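PDB 6BHC: pseudopodium-enriched atypical kinase 1 from Homo sapiens, which is a pseudokinase with a protein kinase fold that dimerises in an unusual way and probably acts as a signalling scaffold rather than as an active kinase. Local coordinates for residues K19-H24 with W381-R386; Q261-P266 with T282-Y287; N294-D297 with L302-R305; T376-W381 with D421-I426. The protein carries 1 engineered substitution. All blocks are in the same frame, centred on the assembly; numbering follows the deposited sequence.

Contact 1 of 4, residues K19-H24 with W381-R386; sequences KIRSLH and WLDIKR
Arg21 and Asp383 join helix 16-39 to helix 371-396 through a salt bridge, with NH1 of Arg21 3.3 Å from OD2 of Asp383. The arginine gets there by running CG anti to its own N (chi1 -178°) and then bending at chi3, which turns the guanidinium nearly parallel to the carboxylate (4°), though the two planes are offset. NH1 comes to the syn side of OD2, tilted out of the carboxylate plane; NE adds weak, bent bonds, the shorter to OD1 of Asp383 at 3.3 Å. OD1 also accepts from Gln379 one turn back, which steadies the carboxylate from its own helix. Both helices lie towards the ends of the chain, and their segments cross at 52° in a helical bundle at the dimer interface, next to the kinase fold. With alanine at Arg21, the Asp383 carboxylate is likely to lose its cationic mate and keep Gln379 as a partner. Further along, CB of His24 packs on CD of Arg386 at 4.4 Å, while NE of Arg386 is bonded to the carbonyl of Leu415. ND1 of His24 reaches a water at 2.7 Å, and that water gives a weak bond to Asp383 O. The His24 ring meets His24 of the second subunit.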
loop_
_atom_site.group_PDB
_atom_site.type_symbol
_atom_site.label_atom_id
_atom_site.label_comp_id
_atom_site.label_asym_id
_atom_site.label_seq_id
_atom_site.Cartn_x
_atom_site.Cartn_y
_atom_site.Cartn_z
ATOM N N LYS A 19 -18.761 -2.833 -12.039
ATOM C CA LYS A 19 -18.574 -2.684 -10.598
ATOM C C LYS A 19 -17.097 -2.558 -10.245
ATOM O O LYS A 19 -16.702 -1.660 -9.491
ATOM C CB LYS A 19 -19.208 -3.869 -9.870
ATOM C CG LYS A 19 -18.852 -3.971 -8.398
ATOM C CD LYS A 19 -19.423 -2.814 -7.597
ATOM C CE LYS A 19 -19.128 -2.986 -6.115
ATOM N NZ LYS A 19 -19.723 -1.899 -5.291
ATOM N N ILE A 20 -16.264 -3.454 -10.780
ATOM C CA ILE A 20 -14.827 -3.394 -10.518
ATOM C C ILE A 20 -14.235 -2.116 -11.097
ATOM O O ILE A 20 -13.315 -1.521 -10.522
ATOM C CB ILE A 20 -14.134 -4.648 -11.080
ATOM C CG1 ILE A 20 -14.699 -5.906 -10.417
ATOM C CG2 ILE A 20 -12.625 -4.566 -10.892
ATOM C CD1 ILE A 20 -14.052 -7.182 -10.889
ATOM N N ARG A 21 -14.755 -1.673 -12.243
ATOM C CA ARG A 21 -14.298 -0.421 -12.831
ATOM C C ARG A 21 -14.613 0.760 -11.922
ATOM O O ARG A 21 -13.806 1.687 -11.790
ATOM C CB ARG A 21 -14.940 -0.239 -14.205
ATOM C CG ARG A 21 -14.515 1.002 -14.963
ATOM C CD ARG A 21 -15.153 0.988 -16.338
ATOM N NE ARG A 21 -14.843 -0.253 -17.043
ATOM C CZ ARG A 21 -15.643 -0.832 -17.932
ATOM N NH1 ARG A 21 -15.272 -1.960 -18.521
ATOM N NH2 ARG A 21 -16.818 -0.289 -18.223
ATOM N N SER A 22 -15.785 0.740 -11.281
ATOM C CA SER A 22 -16.141 1.815 -10.365
ATOM C C SER A 22 -15.320 1.758 -9.083
ATOM O O SER A 22 -14.986 2.807 -8.517
ATOM C CB SER A 22 -17.637 1.756 -10.045
ATOM O OG SER A 22 -18.012 2.797 -9.159
ATOM N N LEU A 23 -14.990 0.553 -8.611
ATOM C CA LEU A 23 -14.195 0.422 -7.394
ATOM C C LEU A 23 -12.794 0.985 -7.589
ATOM O O LEU A 23 -12.295 1.739 -6.746
ATOM C CB LEU A 23 -14.130 -1.044 -6.963
ATOM C CG LEU A 23 -15.399 -1.648 -6.363
ATOM C CD1 LEU A 23 -15.214 -3.135 -6.119
ATOM C CD2 LEU A 23 -15.772 -0.932 -5.075
ATOM N N HIS A 24 -12.139 0.624 -8.694
ATOM C CA HIS A 24 -10.799 1.136 -8.959
ATOM C C HIS A 24 -10.812 2.648 -9.134
ATOM O O HIS A 24 -9.926 3.346 -8.626
ATOM C CB HIS A 24 -10.211 0.461 -10.197
ATOM C CG HIS A 24 -9.547 -0.850 -9.913
ATOM N ND1 HIS A 24 -9.579 -1.908 -10.795
ATOM C CD2 HIS A 24 -8.827 -1.270 -8.845
ATOM C CE1 HIS A 24 -8.912 -2.926 -10.280
ATOM N NE2 HIS A 24 -8.446 -2.565 -9.099
ATOM N N TRP A 381 -7.628 -0.292 -22.091
ATOM C CA TRP A 381 -6.363 0.302 -21.674
ATOM C C TRP A 381 -6.479 0.927 -20.288
ATOM O O TRP A 381 -5.575 0.783 -19.458
ATOM C CB TRP A 381 -5.907 1.342 -22.699
ATOM C CG TRP A 381 -4.594 1.980 -22.360
ATOM C CD1 TRP A 381 -3.357 1.577 -22.770
ATOM C CD2 TRP A 381 -4.387 3.132 -21.534
ATOM N NE1 TRP A 381 -2.393 2.410 -22.255
ATOM C CE2 TRP A 381 -3.001 3.372 -21.491
ATOM C CE3 TRP A 381 -5.241 3.986 -20.828
ATOM C CZ2 TRP A 381 -2.448 4.426 -20.769
ATOM C CZ3 TRP A 381 -4.691 5.031 -20.112
ATOM C CH2 TRP A 381 -3.308 5.243 -20.087
ATOM N N LEU A 382 -7.591 1.617 -20.018
ATOM C CA LEU A 382 -7.789 2.237 -18.711
ATOM C C LEU A 382 -7.872 1.189 -17.608
ATOM O O LEU A 382 -7.252 1.336 -16.547
ATOM C CB LEU A 382 -9.053 3.096 -18.723
ATOM C CG LEU A 382 -8.901 4.550 -19.161
ATOM C CD1 LEU A 382 -10.261 5.223 -19.261
ATOM C CD2 LEU A 382 -8.002 5.300 -18.191
ATOM N N ASP A 383 -8.643 0.124 -17.840
ATOM C CA ASP A 383 -8.832 -0.890 -16.808
ATOM C C ASP A 383 -7.517 -1.575 -16.451
ATOM O O ASP A 383 -7.258 -1.867 -15.278
ATOM C CB ASP A 383 -9.870 -1.915 -17.268
ATOM C CG ASP A 383 -11.241 -1.298 -17.489
ATOM O OD1 ASP A 383 -11.533 -0.257 -16.863
ATOM O OD2 ASP A 383 -12.027 -1.855 -18.284
ATOM N N ILE A 384 -6.667 -1.825 -17.449
ATOM C CA ILE A 384 -5.385 -2.471 -17.191
ATOM C C ILE A 384 -4.442 -1.524 -16.458
ATOM O O ILE A 384 -3.777 -1.916 -15.492
ATOM C CB ILE A 384 -4.771 -2.978 -18.508
ATOM C CG1 ILE A 384 -5.636 -4.090 -19.103
ATOM C CG2 ILE A 384 -3.345 -3.461 -18.288
ATOM C CD1 ILE A 384 -5.107 -4.645 -20.409
ATOM N N LYS A 385 -4.370 -0.266 -16.901
ATOM C CA LYS A 385 -3.469 0.691 -16.266
ATOM C C LYS A 385 -3.893 0.992 -14.834
ATOM O O LYS A 385 -3.043 1.145 -13.951
ATOM C CB LYS A 385 -3.403 1.978 -17.088
ATOM C CG LYS A 385 -2.699 1.819 -18.424
ATOM C CD LYS A 385 -1.190 1.715 -18.257
ATOM C CE LYS A 385 -0.606 3.020 -17.739
ATOM N NZ LYS A 385 0.882 2.982 -17.657
ATOM N N ARG A 386 -5.203 1.081 -14.584
ATOM C CA ARG A 386 -5.672 1.299 -13.219
ATOM C C ARG A 386 -5.330 0.112 -12.329
ATOM O O ARG A 386 -4.991 0.283 -11.152
ATOM C CB ARG A 386 -7.179 1.557 -13.209
ATOM C CG ARG A 386 -7.592 2.891 -13.806
ATOM C CD ARG A 386 -9.021 3.229 -13.418
ATOM N NE ARG A 386 -9.446 4.524 -13.937
ATOM C CZ ARG A 386 -10.340 4.684 -14.907
ATOM N NH1 ARG A 386 -10.913 3.626 -15.464
ATOM N NH2 ARG A 386 -10.668 5.902 -15.315
HETATM O O HOH W 1 -9.930 -1.359 -13.400
#

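Contact 2 of 4, residues Q261-P266 with T282-Y287; sequences QSRLAP and TGILIY
Ile284 is the side chain that helix 277-289 pushes against the 261-266 loop, and both of its branches are used. CD1, at the end of the longer branch, touches the carbonyl oxygen of Ser262 at 3.5 Å and lies 3.8 Å from CA of Arg263. CG2, set anti to the backbone N, meets NH1 of Arg263 at 3.5 Å. The arginine side chain, extended from CG to NE, passes obliquely over the isoleucine and crosses the side chain of Leu285 at about a right angle, with NH1 4.1 Å from CD2 of Leu285. Outside this first shell, the polar end of Arg263 is paired with Glu288, one turn beyond Ile284 on the same helix, in a salt bridge through NH2. The loop is tied down as well: Gln281 donates its side-chain NE2 to the carbonyl of Arg263, and Ser262 OG is bonded to Arg259 O. Leu285 also packs on Leu187 of helix 173-194. Ala265 and Pro266 begin the APE motif, which ends the activation segment of protein kinases, and helix 277-289 corresponds to their αF helix, in the C-terminal lobe. No hydrogen bond links the two segments themselves, so the contact is one of methyl groups against a carbonyl and a guanidinium, and the direction of Arg263 probably owes more to its charge pairing with Glu288 than to the aliphatic surface it crosses.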
loop_
_atom_site.group_PDB
_atom_site.type_symbol
_atom_site.label_atom_id
_atom_site.label_comp_id
_atom_site.label_asym_id
_atom_site.label_seq_id
_atom_site.Cartn_x
_atom_site.Cartn_y
_atom_site.Cartn_z
ATOM N N GLN A 261 6.985 42.193 -26.495
ATOM C CA GLN A 261 5.882 41.693 -27.303
ATOM C C GLN A 261 6.165 40.329 -27.919
ATOM O O GLN A 261 5.257 39.737 -28.515
ATOM C CB GLN A 261 5.546 42.692 -28.412
ATOM C CG GLN A 261 5.054 44.038 -27.907
ATOM C CD GLN A 261 4.855 45.039 -29.028
ATOM O OE1 GLN A 261 5.298 44.821 -30.155
ATOM N NE2 GLN A 261 4.185 46.146 -28.723
ATOM N N SER A 262 7.392 39.817 -27.792
ATOM C CA SER A 262 7.703 38.497 -28.325
ATOM C C SER A 262 6.965 37.390 -27.583
ATOM O O SER A 262 6.882 36.268 -28.094
ATOM C CB SER A 262 9.210 38.245 -28.271
ATOM O OG SER A 262 9.666 38.162 -26.931
ATOM N N ARG A 263 6.430 37.680 -26.398
ATOM C CA ARG A 263 5.670 36.713 -25.617
ATOM C C ARG A 263 4.195 37.087 -25.515
ATOM O O ARG A 263 3.485 36.563 -24.651
ATOM C CB ARG A 263 6.279 36.566 -24.223
ATOM C CG ARG A 263 7.737 36.148 -24.235
ATOM C CD ARG A 263 8.279 35.985 -22.826
ATOM N NE ARG A 263 9.670 35.545 -22.836
ATOM C CZ ARG A 263 10.048 34.271 -22.859
ATOM N NH1 ARG A 263 9.138 33.306 -22.871
ATOM N NH2 ARG A 263 11.338 33.962 -22.870
ATOM N N LEU A 264 3.723 37.982 -26.375
ATOM C CA LEU A 264 2.325 38.383 -26.403
ATOM C C LEU A 264 1.594 37.640 -27.511
ATOM O O LEU A 264 2.101 37.519 -28.631
ATOM C CB LEU A 264 2.190 39.893 -26.612
ATOM C CG LEU A 264 2.722 40.791 -25.498
ATOM C CD1 LEU A 264 2.453 42.254 -25.827
ATOM C CD2 LEU A 264 2.103 40.403 -24.163
ATOM N N ALA A 265 0.402 37.144 -27.191
ATOM C CA ALA A 265 -0.384 36.401 -28.160
ATOM C C ALA A 265 -0.759 37.298 -29.340
ATOM O O ALA A 265 -0.849 38.521 -29.195
ATOM C CB ALA A 265 -1.641 35.837 -27.502
ATOM N N PRO A 266 -0.971 36.718 -30.525
ATOM C CA PRO A 266 -1.256 37.550 -31.707
ATOM C C PRO A 266 -2.498 38.413 -31.570
ATOM O O PRO A 266 -2.538 39.509 -32.143
ATOM C CB PRO A 266 -1.414 36.516 -32.830
ATOM C CG PRO A 266 -0.643 35.330 -32.362
ATOM C CD PRO A 266 -0.821 35.295 -30.875
ATOM N N THR A 282 2.762 29.394 -22.678
ATOM C CA THR A 282 3.229 28.043 -22.384
ATOM C C THR A 282 3.821 27.379 -23.621
ATOM O O THR A 282 4.772 26.594 -23.508
ATOM C CB THR A 282 2.081 27.206 -21.817
ATOM O OG1 THR A 282 1.582 27.827 -20.625
ATOM C CG2 THR A 282 2.550 25.798 -21.481
ATOM N N GLY A 283 3.288 27.687 -24.806
ATOM C CA GLY A 283 3.856 27.143 -26.026
ATOM C C GLY A 283 5.261 27.642 -26.296
ATOM O O GLY A 283 6.097 26.903 -26.824
ATOM N N ILE A 284 5.540 28.898 -25.943
ATOM C CA ILE A 284 6.897 29.421 -26.062
ATOM C C ILE A 284 7.828 28.718 -25.083
ATOM O O ILE A 284 8.987 28.431 -25.404
ATOM C CB ILE A 284 6.897 30.946 -25.851
ATOM C CG1 ILE A 284 6.108 31.640 -26.963
ATOM C CG2 ILE A 284 8.320 31.486 -25.783
ATOM C CD1 ILE A 284 6.094 33.145 -26.849
ATOM N N LEU A 285 7.334 28.423 -23.877
ATOM C CA LEU A 285 8.171 27.774 -22.872
ATOM C C LEU A 285 8.611 26.385 -23.311
ATOM O O LEU A 285 9.694 25.931 -22.928
ATOM C CB LEU A 285 7.428 27.691 -21.539
ATOM C CG LEU A 285 7.076 29.015 -20.864
ATOM C CD1 LEU A 285 6.426 28.755 -19.515
ATOM C CD2 LEU A 285 8.310 29.889 -20.711
ATOM N N ILE A 286 7.788 25.695 -24.107
ATOM C CA ILE A 286 8.154 24.360 -24.571
ATOM C C ILE A 286 9.422 24.416 -25.409
ATOM O O ILE A 286 10.329 23.590 -25.249
ATOM C CB ILE A 286 6.989 23.725 -25.352
ATOM C CG1 ILE A 286 5.805 23.460 -24.420
ATOM C CG2 ILE A 286 7.440 22.440 -26.032
ATOM C CD1 ILE A 286 4.642 22.776 -25.099
ATOM N N TYR A 287 9.510 25.395 -26.311
ATOM C CA TYR A 287 10.722 25.562 -27.105
ATOM C C TYR A 287 11.920 25.893 -26.222
ATOM O O TYR A 287 13.007 25.330 -26.403
ATOM C CB TYR A 287 10.512 26.654 -28.152
ATOM C CG TYR A 287 9.772 26.203 -29.393
ATOM C CD1 TYR A 287 8.385 26.082 -29.399
ATOM C CD2 TYR A 287 10.460 25.914 -30.564
ATOM C CE1 TYR A 287 7.709 25.676 -30.538
ATOM C CE2 TYR A 287 9.795 25.508 -31.704
ATOM C CZ TYR A 287 8.422 25.391 -31.687
ATOM O OH TYR A 287 7.765 24.988 -32.826
#

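Contact 3 of 4, residues N294-D297 with L302-R305; sequences NPFD and LKER
Lys303 approaches the ring of Phe296 past CD1 and brings its end, CE and NZ, over one face. CG leaves CB anti to the carbonyl carbon (chi1 -70°) and comes 3.8 Å from CD1 of Phe296. The chain bends at chi2, bringing CD to 3.7 Å from the same CD1. CE lies over the face, offset toward the rim, 3.8 Å from the centroid of Phe296 and 20° off the normal, a CH-pi contact. A second bend, at chi4, carries NZ to a cation-pi position 4.8 Å from that centroid, and there the amine is probably hydrogen-bonded to the carbonyl of Leu264. Leu302, which opens the type I turn 302-305, sets its CB 3.8 Å from CD1 of Phe296, and its CD1 lies 4.0 Å from Pro295 O. Replacing Phe296 by an alanine would probably take away the surface under the lysine and open a gap beside Leu302. Before the helix, Asn294 is the N-cap, its OD1 accepting a weak bond from Phe296 N. The ring of Phe296 also meets Phe280 and Ile284, and Lys303 touches Phe280 too, so the short helix 295-298 packs against helix 277-289 of the C-terminal lobe.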
loop_
_atom_site.group_PDB
_atom_site.type_symbol
_atom_site.label_atom_id
_atom_site.label_comp_id
_atom_site.label_asym_id
_atom_site.label_seq_id
_atom_site.Cartn_x
_atom_site.Cartn_y
_atom_site.Cartn_z
ATOM N N ASN A 294 13.077 31.302 -28.490
ATOM C CA ASN A 294 11.701 31.730 -28.661
ATOM C C ASN A 294 11.355 31.728 -30.150
ATOM O O ASN A 294 12.030 32.412 -30.935
ATOM C CB ASN A 294 11.518 33.126 -28.061
ATOM C CG ASN A 294 10.092 33.649 -28.175
ATOM O OD1 ASN A 294 9.188 32.961 -28.645
ATOM N ND2 ASN A 294 9.886 34.882 -27.727
ATOM N N PRO A 295 10.344 30.966 -30.577
ATOM C CA PRO A 295 10.043 30.870 -32.018
ATOM C C PRO A 295 9.826 32.210 -32.693
ATOM O O PRO A 295 10.099 32.344 -33.893
ATOM C CB PRO A 295 8.767 30.019 -32.046
ATOM C CG PRO A 295 8.809 29.232 -30.793
ATOM C CD PRO A 295 9.478 30.093 -29.768
ATOM N N PHE A 296 9.341 33.206 -31.959
ATOM C CA PHE A 296 9.119 34.538 -32.498
ATOM C C PHE A 296 10.347 35.428 -32.369
ATOM O O PHE A 296 10.278 36.616 -32.700
ATOM C CB PHE A 296 7.903 35.169 -31.818
ATOM C CG PHE A 296 6.678 34.301 -31.874
ATOM C CD1 PHE A 296 5.826 34.354 -32.963
ATOM C CD2 PHE A 296 6.398 33.409 -30.850
ATOM C CE1 PHE A 296 4.707 33.549 -33.025
ATOM C CE2 PHE A 296 5.281 32.597 -30.906
ATOM C CZ PHE A 296 4.434 32.666 -31.995
ATOM N N ASP A 297 11.461 34.876 -31.890
ATOM C CA ASP A 297 12.771 35.503 -32.010
ATOM C C ASP A 297 13.638 34.856 -33.079
ATOM O O ASP A 297 14.471 35.540 -33.682
ATOM C CB ASP A 297 13.517 35.459 -30.672
ATOM C CG ASP A 297 12.950 36.426 -29.656
ATOM O OD1 ASP A 297 12.526 37.531 -30.052
ATOM O OD2 ASP A 297 12.932 36.078 -28.456
ATOM N N LEU A 302 6.622 36.034 -37.820
ATOM C CA LEU A 302 5.366 35.318 -37.637
ATOM C C LEU A 302 4.281 36.211 -37.052
ATOM O O LEU A 302 3.098 36.017 -37.351
ATOM C CB LEU A 302 5.579 34.100 -36.736
ATOM C CG LEU A 302 6.580 33.047 -37.213
ATOM C CD1 LEU A 302 6.772 31.973 -36.155
ATOM C CD2 LEU A 302 6.128 32.432 -38.529
ATOM N N LYS A 303 4.659 37.189 -36.224
ATOM C CA LYS A 303 3.663 38.068 -35.621
ATOM C C LYS A 303 3.090 39.054 -36.629
ATOM O O LYS A 303 1.958 39.521 -36.461
ATOM C CB LYS A 303 4.272 38.816 -34.437
ATOM C CG LYS A 303 4.560 37.931 -33.241
ATOM C CD LYS A 303 3.332 37.120 -32.861
ATOM C CE LYS A 303 3.464 36.555 -31.462
ATOM N NZ LYS A 303 3.595 37.646 -30.461
ATOM N N GLU A 304 3.846 39.383 -37.672
ATOM C CA GLU A 304 3.384 40.271 -38.728
ATOM C C GLU A 304 2.589 39.536 -39.801
ATOM O O GLU A 304 2.308 40.114 -40.856
ATOM C CB GLU A 304 4.574 41.000 -39.352
ATOM C CG GLU A 304 5.278 41.939 -38.382
ATOM C CD GLU A 304 6.753 42.095 -38.680
ATOM O OE1 GLU A 304 7.263 41.375 -39.564
ATOM O OE2 GLU A 304 7.406 42.935 -38.025
ATOM N N ARG A 305 2.225 38.281 -39.553
ATOM C CA ARG A 305 1.417 37.485 -40.468
ATOM C C ARG A 305 0.418 36.688 -39.636
ATOM O O ARG A 305 0.255 36.918 -38.434
ATOM C CB ARG A 305 2.302 36.571 -41.327
ATOM C CG ARG A 305 3.257 37.296 -42.261
ATOM C CD ARG A 305 4.393 36.389 -42.724
ATOM N NE ARG A 305 3.923 35.226 -43.474
ATOM C CZ ARG A 305 3.806 34.003 -42.966
ATOM N NH1 ARG A 305 3.371 33.006 -43.726
ATOM N NH2 ARG A 305 4.124 33.774 -41.700
#

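Contact 4 of 4, residues T376-W381 with D421-I426; sequences TLLQNW and DSLSCI
This is apolar helix-to-helix packing in the C-terminal helical region, where helix 371-396 meets helix 420-430. The two segments cross steeply, at 112°, with their axes 9.9 Å apart, so only a few side chains can meet. Leu378 and Leu423 are the pair with the nearest CA atoms, and their side chains slide past one another in opposite directions, CD2 of Leu378 lying 4.2 Å from CB of Leu423. The other methyl of Leu378, CD1, lies against the next residue, 3.8 Å from CB of Ser424 and 3.7 Å from its backbone N. One turn on from Leu378, Trp381 swings its indole towards the second helix with CG anti to the backbone N (chi1 -179°), and CE3 on the six-membered ring takes CD1 of Leu423 at 3.9 Å. The two side chains cross at about a right angle, and Leu423 CD1 also touches Leu382. Helix 359-367 completes the surroundings: Phe365 packs on both Leu378 and Ser424, and Leu361 packs on Trp381. With neither hydrogen bond nor ion pair between the segments, the contact depends on shape and on the exclusion of water from Leu378 and Leu423, both of which are buried.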
loop_
_atom_site.group_PDB
_atom_site.type_symbol
_atom_site.label_atom_id
_atom_site.label_comp_id
_atom_site.label_asym_id
_atom_site.label_seq_id
_atom_site.Cartn_x
_atom_site.Cartn_y
_atom_site.Cartn_z
ATOM N N THR A 376 -14.083 0.591 -26.610
ATOM C CA THR A 376 -13.605 -0.621 -25.953
ATOM C C THR A 376 -12.084 -0.634 -25.861
ATOM O O THR A 376 -11.522 -1.030 -24.833
ATOM C CB THR A 376 -14.111 -1.856 -26.700
ATOM O OG1 THR A 376 -15.544 -1.875 -26.679
ATOM C CG2 THR A 376 -13.586 -3.132 -26.057
ATOM N N LEU A 377 -11.403 -0.197 -26.923
ATOM C CA LEU A 377 -9.946 -0.136 -26.901
ATOM C C LEU A 377 -9.450 0.792 -25.797
ATOM O O LEU A 377 -8.541 0.442 -25.037
ATOM C CB LEU A 377 -9.425 0.321 -28.263
ATOM C CG LEU A 377 -7.908 0.448 -28.408
ATOM C CD1 LEU A 377 -7.252 -0.924 -28.372
ATOM C CD2 LEU A 377 -7.552 1.187 -29.689
ATOM N N LEU A 378 -10.047 1.981 -25.691
ATOM C CA LEU A 378 -9.624 2.930 -24.665
ATOM C C LEU A 378 -10.014 2.454 -23.271
ATOM O O LEU A 378 -9.262 2.652 -22.310
ATOM C CB LEU A 378 -10.221 4.308 -24.950
ATOM C CG LEU A 378 -9.749 4.999 -26.231
ATOM C CD1 LEU A 378 -10.539 6.275 -26.481
ATOM C CD2 LEU A 378 -8.260 5.296 -26.156
ATOM N N GLN A 379 -11.185 1.826 -23.139
ATOM C CA GLN A 379 -11.622 1.362 -21.825
ATOM C C GLN A 379 -10.768 0.199 -21.338
ATOM O O GLN A 379 -10.448 0.117 -20.147
ATOM C CB GLN A 379 -13.097 0.965 -21.867
ATOM C CG GLN A 379 -13.687 0.642 -20.501
ATOM C CD GLN A 379 -13.718 1.847 -19.582
ATOM O OE1 GLN A 379 -14.548 2.742 -19.741
ATOM N NE2 GLN A 379 -12.808 1.877 -18.614
ATOM N N ASN A 380 -10.394 -0.713 -22.240
ATOM C CA ASN A 380 -9.520 -1.814 -21.850
ATOM C C ASN A 380 -8.162 -1.298 -21.395
ATOM O O ASN A 380 -7.596 -1.798 -20.416
ATOM C CB ASN A 380 -9.359 -2.800 -23.007
ATOM C CG ASN A 380 -10.655 -3.505 -23.358
ATOM O OD1 ASN A 380 -11.601 -3.523 -22.569
ATOM N ND2 ASN A 380 -10.704 -4.092 -24.548
ATOM N N TRP A 381 -7.628 -0.292 -22.091
ATOM C CA TRP A 381 -6.363 0.302 -21.674
ATOM C C TRP A 381 -6.479 0.927 -20.288
ATOM O O TRP A 381 -5.575 0.783 -19.458
ATOM C CB TRP A 381 -5.907 1.342 -22.699
ATOM C CG TRP A 381 -4.594 1.980 -22.360
ATOM C CD1 TRP A 381 -3.357 1.577 -22.770
ATOM C CD2 TRP A 381 -4.387 3.132 -21.534
ATOM N NE1 TRP A 381 -2.393 2.410 -22.255
ATOM C CE2 TRP A 381 -3.001 3.372 -21.491
ATOM C CE3 TRP A 381 -5.241 3.986 -20.828
ATOM C CZ2 TRP A 381 -2.448 4.426 -20.769
ATOM C CZ3 TRP A 381 -4.691 5.031 -20.112
ATOM C CH2 TRP A 381 -3.308 5.243 -20.087
ATOM N N ASP A 421 -13.887 9.223 -22.980
ATOM C CA ASP A 421 -14.158 10.428 -23.758
ATOM C C ASP A 421 -12.977 11.391 -23.718
ATOM O O ASP A 421 -12.629 11.995 -24.738
ATOM C CB ASP A 421 -15.425 11.109 -23.245
ATOM C CG ASP A 421 -15.829 12.299 -24.092
ATOM O OD1 ASP A 421 -16.500 12.093 -25.125
ATOM O OD2 ASP A 421 -15.476 13.440 -23.726
ATOM N N SER A 422 -12.347 11.546 -22.550
ATOM C CA SER A 422 -11.203 12.447 -22.447
ATOM C C SER A 422 -9.997 11.897 -23.198
ATOM O O SER A 422 -9.233 12.660 -23.799
ATOM C CB SER A 422 -10.850 12.692 -20.980
ATOM O OG SER A 422 -10.157 11.585 -20.431
ATOM N N LEU A 423 -9.804 10.576 -23.168
ATOM C CA LEU A 423 -8.705 9.981 -23.922
ATOM C C LEU A 423 -8.938 10.104 -25.421
ATOM O O LEU A 423 -8.001 10.373 -26.181
ATOM C CB LEU A 423 -8.527 8.515 -23.528
ATOM C CG LEU A 423 -8.060 8.218 -22.102
ATOM C CD1 LEU A 423 -7.812 6.731 -21.934
ATOM C CD2 LEU A 423 -6.809 9.015 -21.762
ATOM N N SER A 424 -10.184 9.916 -25.864
ATOM C CA SER A 424 -10.486 10.007 -27.288
ATOM C C SER A 424 -10.192 11.401 -27.827
ATOM O O SER A 424 -9.735 11.549 -28.966
ATOM C CB SER A 424 -11.946 9.627 -27.538
ATOM O OG SER A 424 -12.272 9.733 -28.912
ATOM N N CYS A 425 -10.440 12.436 -27.022
ATOM C CA CYS A 425 -10.141 13.796 -27.459
ATOM C C CYS A 425 -8.638 14.041 -27.525
ATOM O O CYS A 425 -8.146 14.662 -28.474
ATOM C CB CYS A 425 -10.814 14.806 -26.529
ATOM S SG CYS A 425 -12.621 14.706 -26.512
ATOM N N ILE A 426 -7.890 13.555 -26.530
ATOM C CA ILE A 426 -6.446 13.769 -26.516
ATOM C C ILE A 426 -5.775 13.004 -27.651
ATOM O O ILE A 426 -4.855 13.513 -28.302
ATOM C CB ILE A 426 -5.861 13.378 -25.146
ATOM C CG1 ILE A 426 -6.412 14.293 -24.053
ATOM C CG2 ILE A 426 -4.341 13.444 -25.169
ATOM C CD1 ILE A 426 -6.127 15.762 -24.294
#

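The four contacts fall into two pairs. Contacts 1 and 4 have centres about 12 Å apart, share Trp381 and both use helix 371-396, which meets helix 16-39 through one and helix 420-430 through the other; along the chain their segments alternate, so helix 371-396 is a common partner of the N-terminal helix and of helix 420-430. Contacts 2 and 3, with centres about 9 Å apart, follow one another in the kinase domain and touch, Lys303 and Asn294 reaching the 261-266 loop. Centres of contacts 1 and 3 are about 45 Å apart. Contact 1 joins residues 357 apart, bringing helices near both chain ends together at the subunit interface, while contacts 2 and 3 lie within the C-terminal lobe.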